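Local coordinates for putative electron transport related protein (Corynebacterium diphtheriae, PDB 4PQ1), which is a DsbF homologue with a thioredoxin-like fold and a CxxC disulfide, and probably carries out thiol-disulfide exchange with partner proteins, at residues A[128-133]-A[151-156]; A[3-8]-A[14-19]; A[81-86]-A[90-95]. All coordinates share one frame; numbering follows the deposited sequence. Where two conformers were deposited one is given.

Contact 1: residues A[128-133]-A[151-156]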
loop_
_atom_site.group_PDB
_atom_site.type_symbol
_atom_site.label_atom_id
_atom_site.label_comp_id
_atom_site.label_asym_id
_atom_site.label_seq_id
_atom_site.Cartn_x
_atom_site.Cartn_y
_atom_site.Cartn_z
ATOM N N THR A 128 1.225 4.332 -3.415
ATOM C CA THR A 128 0.379 3.159 -3.542
ATOM C C THR A 128 0.996 2.139 -4.481
ATOM O O THR A 128 1.369 2.462 -5.613
ATOM C CB THR A 128 -1.020 3.518 -4.043
ATOM O OG1 THR A 128 -1.649 4.380 -3.096
ATOM C CG2 THR A 128 -1.855 2.256 -4.198
ATOM N N ILE A 129 1.114 0.906 -4.007
ATOM C CA ILE A 129 1.634 -0.164 -4.849
ATOM C C ILE A 129 0.608 -1.272 -5.024
ATOM O O ILE A 129 0.148 -1.862 -4.046
ATOM C CB ILE A 129 2.919 -0.749 -4.279
ATOM C CG1 ILE A 129 3.963 0.362 -4.131
ATOM C CG2 ILE A 129 3.424 -1.875 -5.199
ATOM C CD1 ILE A 129 5.211 -0.064 -3.419
ATOM N N VAL A 130 0.246 -1.546 -6.276
ATOM C CA VAL A 130 -0.698 -2.626 -6.551
ATOM C C VAL A 130 0.096 -3.891 -6.867
ATOM O O VAL A 130 0.813 -3.931 -7.855
ATOM C CB VAL A 130 -1.645 -2.296 -7.727
ATOM C CG1 VAL A 130 -2.664 -3.395 -7.896
ATOM C CG2 VAL A 130 -2.362 -0.958 -7.499
ATOM N N LEU A 131 -0.005 -4.896 -6.000
ATOM C CA LEU A 131 0.663 -6.170 -6.217
ATOM C C LEU A 131 -0.293 -7.152 -6.886
ATOM O O LEU A 131 -1.490 -7.134 -6.584
ATOM C CB LEU A 131 1.157 -6.753 -4.895
ATOM C CG LEU A 131 2.038 -5.887 -4.012
ATOM C CD1 LEU A 131 2.365 -6.652 -2.729
ATOM C CD2 LEU A 131 3.293 -5.504 -4.744
ATOM N N ASP A 132 0.217 -8.007 -7.785
ATOM C CA ASP A 132 -0.646 -9.010 -8.421
ATOM C C ASP A 132 -0.710 -10.232 -7.520
ATOM O O ASP A 132 -0.264 -10.175 -6.384
ATOM C CB ASP A 132 -0.172 -9.386 -9.853
ATOM C CG ASP A 132 1.237 -9.983 -9.898
ATOM O OD1 ASP A 132 1.685 -10.596 -8.904
ATOM O OD2 ASP A 132 1.907 -9.844 -10.954
ATOM N N LYS A 133 -1.213 -11.352 -8.029
ATOM C CA LYS A 133 -1.436 -12.513 -7.171
ATOM C C LYS A 133 -0.125 -13.166 -6.725
ATOM O O LYS A 133 -0.109 -13.972 -5.789
ATOM C CB LYS A 133 -2.318 -13.539 -7.883
ATOM C CG LYS A 133 -3.810 -13.243 -7.799
ATOM C CD LYS A 133 -4.587 -14.298 -8.563
ATOM C CE LYS A 133 -6.074 -14.053 -8.497
ATOM N NZ LYS A 133 -6.823 -15.212 -9.067
ATOM N N ILE A 151 -8.546 0.677 -9.525
ATOM C CA ILE A 151 -9.461 -0.290 -10.105
ATOM C C ILE A 151 -9.045 -0.668 -11.535
ATOM O O ILE A 151 -9.086 -1.825 -11.903
ATOM C CB ILE A 151 -10.917 0.237 -10.084
ATOM C CG1 ILE A 151 -11.522 0.032 -8.694
ATOM C CG2 ILE A 151 -11.778 -0.493 -11.119
ATOM C CD1 ILE A 151 -12.838 0.732 -8.501
ATOM N N LYS A 152 -8.625 0.313 -12.321
ATOM C CA LYS A 152 -8.183 0.063 -13.674
ATOM C C LYS A 152 -7.040 -0.929 -13.703
ATOM O O LYS A 152 -7.034 -1.847 -14.525
ATOM C CB LYS A 152 -7.771 1.363 -14.354
ATOM C CG LYS A 152 -8.959 2.182 -14.795
ATOM C CD LYS A 152 -8.543 3.347 -15.670
ATOM C CE LYS A 152 -9.768 4.006 -16.294
ATOM N NZ LYS A 152 -9.416 5.179 -17.144
ATOM N N VAL A 153 -6.084 -0.756 -12.800
ATOM C CA VAL A 153 -5.008 -1.715 -12.665
ATOM C C VAL A 153 -5.575 -3.031 -12.174
ATOM O O VAL A 153 -5.252 -4.096 -12.719
ATOM C CB VAL A 153 -3.921 -1.264 -11.686
ATOM C CG1 VAL A 153 -2.809 -2.330 -11.638
ATOM C CG2 VAL A 153 -3.369 0.101 -12.086
ATOM N N ILE A 154 -6.411 -2.956 -11.142
ATOM C CA ILE A 154 -7.001 -4.156 -10.541
ATOM C C ILE A 154 -7.598 -5.043 -11.625
ATOM O O ILE A 154 -7.239 -6.210 -11.741
ATOM C CB ILE A 154 -8.095 -3.818 -9.493
ATOM C CG1 ILE A 154 -7.481 -3.181 -8.240
ATOM C CG2 ILE A 154 -8.863 -5.074 -9.085
ATOM C CD1 ILE A 154 -6.464 -4.064 -7.563
ATOM N N ASP A 155 -8.470 -4.460 -12.442
ATOM C CA ASP A 155 -9.143 -5.187 -13.507
ATOM C C ASP A 155 -8.183 -5.879 -14.492
ATOM O O ASP A 155 -8.454 -6.983 -14.962
ATOM C CB ASP A 155 -10.068 -4.234 -14.257
ATOM C CG ASP A 155 -11.315 -3.907 -13.467
ATOM O OD1 ASP A 155 -11.617 -4.659 -12.510
ATOM O OD2 ASP A 155 -11.999 -2.913 -13.799
ATOM N N SER A 156 -7.062 -5.236 -14.798
ATOM C CA SER A 156 -6.097 -5.797 -15.732
ATOM C C SER A 156 -5.423 -7.052 -15.182
ATOM O O SER A 156 -4.807 -7.808 -15.930
ATOM C CB SER A 156 -5.039 -4.752 -16.096
ATOM O OG SER A 156 -4.040 -4.637 -15.096
#
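The C-terminal helix 147-156 of this thioredoxin-like fold lies against one face of the central sheet, and here it meets strand 127-131 through V130, V153 and I154. V130 points at the helix from the strand, which hydrogen-bonds through its backbone to strands 46-52 and 137-141. One methyl does most of the touching: CG1 of V130 approaches CG1 of V153 to 3.9 Å. The two valines lie alongside each other, pointing opposite ways. With its own CG1 held opposite the backbone N (chi1 -176°), V130 also reaches I154, whose CD1 lies 3.9 Å from V130 CG1. I154 comes in across V130; both its torsions are near -60° (chi2 -59°), a bent chain that brings CD1 toward the strand although CB does not start out that way. Compact branched residues suit this site, since they fill the space between helix and sheet without polar atoms to satisfy. Beyond the contact, I154 also rests on I46 and V48 of the neighbouring strand and on Y72 of helix 63-73, while V153 touches A139. S156 OG donates a 2.7 Å hydrogen bond to V153 O, on a lone pair in the carbonyl plane.

Contact 2: residues A[3-8]-A[14-19]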
loop_
_atom_site.group_PDB
_atom_site.type_symbol
_atom_site.label_atom_id
_atom_site.label_comp_id
_atom_site.label_asym_id
_atom_site.label_seq_id
_atom_site.Cartn_x
_atom_site.Cartn_y
_atom_site.Cartn_z
ATOM N N PHE A 3 11.672 -7.747 -6.252
ATOM C CA PHE A 3 11.410 -6.430 -6.833
ATOM C C PHE A 3 12.447 -5.374 -6.471
ATOM O O PHE A 3 12.864 -5.266 -5.317
ATOM C CB PHE A 3 10.033 -5.943 -6.385
ATOM C CG PHE A 3 9.631 -4.629 -6.971
ATOM C CD1 PHE A 3 9.533 -4.474 -8.340
ATOM C CD2 PHE A 3 9.312 -3.560 -6.152
ATOM C CE1 PHE A 3 9.147 -3.275 -8.900
ATOM C CE2 PHE A 3 8.924 -2.341 -6.703
ATOM C CZ PHE A 3 8.835 -2.200 -8.080
ATOM N N GLN A 4 12.850 -4.601 -7.473
ATOM C CA GLN A 4 13.719 -3.452 -7.277
ATOM C C GLN A 4 13.057 -2.297 -7.998
ATOM O O GLN A 4 12.737 -2.401 -9.184
ATOM C CB GLN A 4 15.131 -3.687 -7.821
ATOM C CG GLN A 4 15.591 -5.148 -7.810
ATOM C CD GLN A 4 16.657 -5.439 -8.869
ATOM O OE1 GLN A 4 17.471 -4.572 -9.203
ATOM N NE2 GLN A 4 16.646 -6.664 -9.410
ATOM N N PHE A 5 12.815 -1.211 -7.265
ATOM C CA PHE A 5 12.196 -0.029 -7.837
ATOM C C PHE A 5 13.269 0.818 -8.502
ATOM O O PHE A 5 14.150 1.345 -7.840
ATOM C CB PHE A 5 11.451 0.767 -6.755
ATOM C CG PHE A 5 10.778 2.012 -7.267
ATOM C CD1 PHE A 5 9.604 1.932 -7.997
ATOM C CD2 PHE A 5 11.317 3.258 -7.016
ATOM C CE1 PHE A 5 8.988 3.072 -8.475
ATOM C CE2 PHE A 5 10.703 4.401 -7.484
ATOM C CZ PHE A 5 9.537 4.311 -8.212
ATOM N N HIS A 6 13.214 0.914 -9.819
ATOM C CA HIS A 6 14.214 1.674 -10.550
ATOM C C HIS A 6 13.673 3.051 -10.835
ATOM O O HIS A 6 12.460 3.267 -10.763
ATOM C CB HIS A 6 14.605 0.978 -11.861
ATOM C CG HIS A 6 15.336 -0.319 -11.673
ATOM N ND1 HIS A 6 14.896 -1.506 -12.222
ATOM C CD2 HIS A 6 16.483 -0.612 -11.012
ATOM C CE1 HIS A 6 15.734 -2.475 -11.901
ATOM N NE2 HIS A 6 16.703 -1.960 -11.164
ATOM N N SER A 7 14.584 3.964 -11.162
ATOM C CA SER A 7 14.266 5.359 -11.457
ATOM C C SER A 7 12.940 5.529 -12.188
ATOM O O SER A 7 12.730 4.950 -13.250
ATOM C CB SER A 7 15.394 5.988 -12.281
ATOM O OG SER A 7 14.904 7.022 -13.119
ATOM N N PRO A 8 12.019 6.289 -11.586
ATOM C CA PRO A 8 10.773 6.669 -12.257
ATOM C C PRO A 8 11.032 7.675 -13.383
ATOM O O PRO A 8 10.198 7.817 -14.282
ATOM C CB PRO A 8 9.943 7.293 -11.131
ATOM C CG PRO A 8 10.955 7.753 -10.113
ATOM C CD PRO A 8 12.047 6.714 -10.175
ATOM N N ILE A 14 4.293 4.335 -12.400
ATOM C CA ILE A 14 4.999 3.332 -13.210
ATOM C C ILE A 14 4.167 2.060 -13.290
ATOM O O ILE A 14 3.594 1.625 -12.288
ATOM C CB ILE A 14 6.389 2.988 -12.615
ATOM C CG1 ILE A 14 7.233 4.250 -12.424
ATOM C CG2 ILE A 14 7.125 1.987 -13.499
ATOM C CD1 ILE A 14 7.751 4.829 -13.735
ATOM N N PHE A 15 4.107 1.454 -14.476
ATOM C CA PHE A 15 3.371 0.211 -14.643
ATOM C C PHE A 15 4.294 -0.915 -15.097
ATOM O O PHE A 15 5.231 -0.679 -15.847
ATOM C CB PHE A 15 2.236 0.423 -15.641
ATOM C CG PHE A 15 1.248 1.445 -15.195
ATOM C CD1 PHE A 15 0.184 1.080 -14.384
ATOM C CD2 PHE A 15 1.410 2.788 -15.541
ATOM C CE1 PHE A 15 -0.724 2.037 -13.940
ATOM C CE2 PHE A 15 0.514 3.749 -15.106
ATOM C CZ PHE A 15 -0.559 3.376 -14.300
ATOM N N TYR A 16 4.046 -2.133 -14.626
ATOM C CA TYR A 16 4.893 -3.268 -15.000
ATOM C C TYR A 16 4.116 -4.380 -15.694
ATOM O O TYR A 16 3.157 -4.954 -15.145
ATOM C CB TYR A 16 5.605 -3.845 -13.777
ATOM C CG TYR A 16 6.405 -2.829 -12.994
ATOM C CD1 TYR A 16 5.802 -2.042 -12.015
ATOM C CD2 TYR A 16 7.760 -2.671 -13.213
ATOM C CE1 TYR A 16 6.526 -1.122 -11.288
ATOM C CE2 TYR A 16 8.493 -1.756 -12.494
ATOM C CZ TYR A 16 7.874 -0.981 -11.537
ATOM O OH TYR A 16 8.616 -0.067 -10.822
ATOM N N ASP A 17 4.542 -4.669 -16.917
ATOM C CA ASP A 17 4.098 -5.854 -17.646
ATOM C C ASP A 17 4.483 -7.101 -16.880
ATOM O O ASP A 17 5.498 -7.113 -16.179
ATOM C CB ASP A 17 4.712 -5.868 -19.028
ATOM C CG ASP A 17 4.349 -4.636 -19.821
ATOM O OD1 ASP A 17 3.162 -4.237 -19.768
ATOM O OD2 ASP A 17 5.246 -4.056 -20.472
ATOM N N GLU A 18 3.665 -8.138 -16.990
ATOM C CA GLU A 18 3.955 -9.401 -16.324
ATOM C C GLU A 18 5.408 -9.833 -16.547
ATOM O O GLU A 18 6.079 -10.291 -15.621
ATOM C CB GLU A 18 2.998 -10.487 -16.817
ATOM C CG GLU A 18 1.574 -9.999 -17.000
ATOM C CD GLU A 18 0.576 -11.136 -17.053
ATOM O OE1 GLU A 18 -0.639 -10.868 -17.181
ATOM O OE2 GLU A 18 1.007 -12.301 -16.946
ATOM N N GLY A 19 5.891 -9.656 -17.775
ATOM C CA GLY A 19 7.237 -10.063 -18.143
ATOM C C GLY A 19 8.337 -9.488 -17.269
ATOM O O GLY A 19 9.343 -10.151 -17.012
#
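The ring of F3 stands almost perpendicular to that of Y16, their planes at 88° and their centroids 5.4 Å apart. This is an offset edge-to-face pair in which the phenylalanine supplies the edge and the tyrosine the face. F3 CE1 sits over the tyrosine ring, 3.7 Å from Y16 CZ, and the next carbon along that edge, F3 CZ, is 3.5 Å from Y16 OH. The offset therefore moves the edge toward the phenol end of the tyrosine. F3 gets there because CG extends opposite its backbone N (chi1 -177°), carrying the ring across to Y16 although CB does not set out that way. F5 adopts the same first torsion, and its long direction is roughly perpendicular to that of Y16. The hydroxyl meets the F5 ring obliquely, with F5 CD1 3.6 Å from Y16 OH. Y16 OH thus touches carbons of both phenylalanines.

These residues pack the N-terminal segment against the edge of the central sheet of the thioredoxin-like fold. Strand 13-15 is the outermost strand on this side, pairing with strand 137-141, and I14 and Y16 form backbone hydrogen bonds with V140 and A138. The segment 3-8 has no regular structure, and its aromatic side chains reach the same strand, 137-141: F3 at P137, F5 at V140.

At the other end of the contact the packing is aliphatic. I14 points at the loop and, in one of its two conformers, its CD1 lies 3.8 Å from P8 CA, with the proline CB a little farther off. A branched chain and a rigid ring suit this spot because they cover each other's apolar surface where shielding from solvent is only partial. In that conformer I14 CG1 also approaches the F5 ring obliquely, 4.5 Å from F5 CE1.

Contact 3: residues A[81-86]-A[90-95]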
loop_
_atom_site.group_PDB
_atom_site.type_symbol
_atom_site.label_atom_id
_atom_site.label_comp_id
_atom_site.label_asym_id
_atom_site.label_seq_id
_atom_site.Cartn_x
_atom_site.Cartn_y
_atom_site.Cartn_z
ATOM N N GLY A 81 -2.446 -0.998 4.658
ATOM C CA GLY A 81 -1.835 0.297 4.851
ATOM C C GLY A 81 -0.477 0.145 5.481
ATOM O O GLY A 81 -0.212 -0.803 6.230
ATOM N N ILE A 82 0.401 1.083 5.171
ATOM C CA ILE A 82 1.680 1.157 5.859
ATOM C C ILE A 82 1.752 2.543 6.504
ATOM O O ILE A 82 2.076 3.535 5.855
ATOM C CB ILE A 82 2.860 0.911 4.896
ATOM C CG1 ILE A 82 2.730 -0.475 4.265
ATOM C CG2 ILE A 82 4.203 1.053 5.607
ATOM C CD1 ILE A 82 3.785 -0.771 3.237
ATOM N N ASN A 83 1.429 2.599 7.786
ATOM C CA ASN A 83 1.350 3.860 8.521
ATOM C C ASN A 83 2.753 4.332 8.879
ATOM O O ASN A 83 3.459 3.674 9.657
ATOM C CB ASN A 83 0.462 3.656 9.754
ATOM C CG ASN A 83 0.389 4.878 10.665
ATOM O OD1 ASN A 83 0.687 4.776 11.848
ATOM N ND2 ASN A 83 -0.003 6.024 10.121
ATOM N N VAL A 84 3.194 5.431 8.261
ATOM C CA VAL A 84 4.550 5.915 8.512
ATOM C C VAL A 84 4.523 7.293 9.211
ATOM O O VAL A 84 3.561 8.044 9.071
ATOM C CB VAL A 84 5.383 5.996 7.203
ATOM C CG1 VAL A 84 5.374 4.628 6.468
ATOM C CG2 VAL A 84 4.869 7.098 6.284
ATOM N N ARG A 85 5.566 7.588 9.985
ATOM C CA ARG A 85 5.773 8.921 10.564
ATOM C C ARG A 85 4.647 9.346 11.498
ATOM O O ARG A 85 4.501 10.521 11.827
ATOM C CB ARG A 85 5.942 9.968 9.464
ATOM C CG ARG A 85 7.377 10.236 9.085
ATOM C CD ARG A 85 7.504 10.869 7.700
ATOM N NE ARG A 85 8.462 10.097 6.935
ATOM C CZ ARG A 85 8.549 10.052 5.613
ATOM N NH1 ARG A 85 7.735 10.761 4.839
ATOM N NH2 ARG A 85 9.478 9.279 5.070
ATOM N N ASP A 86 3.855 8.375 11.924
ATOM C CA ASP A 86 2.913 8.580 13.003
ATOM C C ASP A 86 3.531 8.001 14.265
ATOM O O ASP A 86 3.340 6.826 14.592
ATOM C CB ASP A 86 1.564 7.942 12.681
ATOM C CG ASP A 86 0.560 8.953 12.173
ATOM O OD1 ASP A 86 0.517 10.063 12.743
ATOM O OD2 ASP A 86 -0.187 8.643 11.216
ATOM N N ASN A 90 -1.707 6.363 18.873
ATOM C CA ASN A 90 -3.121 6.469 19.233
ATOM C C ASN A 90 -3.915 7.371 18.308
ATOM O O ASN A 90 -5.112 7.181 18.133
ATOM C CB ASN A 90 -3.295 6.914 20.697
ATOM C CG ASN A 90 -2.586 8.205 21.040
ATOM O OD1 ASN A 90 -1.800 8.757 20.267
ATOM N ND2 ASN A 90 -2.841 8.678 22.254
ATOM N N ILE A 91 -3.250 8.320 17.672
ATOM C CA ILE A 91 -3.966 9.226 16.789
ATOM C C ILE A 91 -4.146 8.573 15.411
ATOM O O ILE A 91 -5.158 8.791 14.730
ATOM C CB ILE A 91 -3.232 10.582 16.706
ATOM C CG1 ILE A 91 -4.091 11.652 16.033
ATOM C CG2 ILE A 91 -1.889 10.429 16.051
ATOM C CD1 ILE A 91 -3.492 13.048 16.154
ATOM N N ALA A 92 -3.199 7.720 15.019
ATOM C CA ALA A 92 -3.347 6.950 13.792
ATOM C C ALA A 92 -4.514 5.977 13.937
ATOM O O ALA A 92 -5.348 5.868 13.044
ATOM C CB ALA A 92 -2.056 6.220 13.461
ATOM N N GLN A 93 -4.588 5.281 15.066
ATOM C CA GLN A 93 -5.724 4.400 15.329
ATOM C C GLN A 93 -7.052 5.154 15.357
ATOM O O GLN A 93 -8.067 4.655 14.859
ATOM C CB GLN A 93 -5.543 3.675 16.648
ATOM C CG GLN A 93 -4.250 2.945 16.770
ATOM C CD GLN A 93 -4.003 2.522 18.189
ATOM O OE1 GLN A 93 -4.233 3.294 19.131
ATOM N NE2 GLN A 93 -3.546 1.286 18.365
ATOM N N ASP A 94 -7.042 6.348 15.946
ATOM C CA ASP A 94 -8.237 7.183 16.009
ATOM C C ASP A 94 -8.719 7.531 14.610
ATOM O O ASP A 94 -9.915 7.517 14.333
ATOM C CB ASP A 94 -7.958 8.469 16.799
ATOM C CG ASP A 94 -7.998 8.260 18.317
ATOM O OD1 ASP A 94 -8.660 7.312 18.778
ATOM O OD2 ASP A 94 -7.366 9.054 19.055
ATOM N N PHE A 95 -7.777 7.863 13.734
ATOM C CA PHE A 95 -8.096 8.149 12.335
ATOM C C PHE A 95 -8.792 6.982 11.645
ATOM O O PHE A 95 -9.660 7.185 10.798
ATOM C CB PHE A 95 -6.830 8.518 11.560
ATOM C CG PHE A 95 -7.079 8.807 10.111
ATOM C CD1 PHE A 95 -7.485 10.070 9.707
ATOM C CD2 PHE A 95 -6.905 7.814 9.147
ATOM C CE1 PHE A 95 -7.722 10.346 8.376
ATOM C CE2 PHE A 95 -7.140 8.082 7.803
ATOM C CZ PHE A 95 -7.549 9.357 7.419
#
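The methyl of A92 meets two polar side chains, N83 of strand 77-83 and D86 of the loop that follows. A92 CB lies 3.5 Å from N83 OD1 and 3.8 Å from D86 OD2, both by van der Waals contact. Alanine suits this position, because its small methyl lets the helix backbone come close to N83 and D86. Alongside it, the exposed I91 brings CG2 to 4.1 Å from D86 OD1.

What sets the polar pair is a bond between its own members: N83 ND2 donates to D86 OD2 at 2.8 Å. The bond is nearly straight (162°), and the acceptor lies almost exactly in the amide plane of N83. OD2 receives it on its anti lone pair, the one away from OD1. In N83, chi1 (176°) carries the amide out toward D86 and the helix, while chi2 (-124°) sets its plane.

A second shell holds the carboxylate further: Q54 N also donates to D86 OD2, so two hydrogen bonds grip that oxygen. The loop backbone has its own ties, D86 O to the hydroxyl of Y107 and V84 O to NE1 of W55, whose side chain packs against D86. The contact thereby joins the first strand and the helix of the beta-alpha-beta unit formed by strand 77-83, helix 89-98 and strand 105-107, and D86 lies near, without touching, the C56–C59 disulfide of the thioredoxin-type CxxC motif.

All three contacts reach the same six-stranded mixed sheet. Along the chain they follow in series: contact 2 closes first, then contact 3, then contact 1. Contacts 1 and 2 are neighbours, with centres about 13 Å apart, and V153 CG2 packs 3.8 Å from F15 CE1; strand 137-141 lies between their strands, 127-131 and 13-15. Contact 3 sits on the opposite side of the chain's centre, about 24 Å from contact 1 and 28 Å from contact 2, centre to centre. The N-terminal segment and C-terminal helix thus lie toward one edge of the sheet, while contact 3 joins strand and helix near the CxxC disulfide.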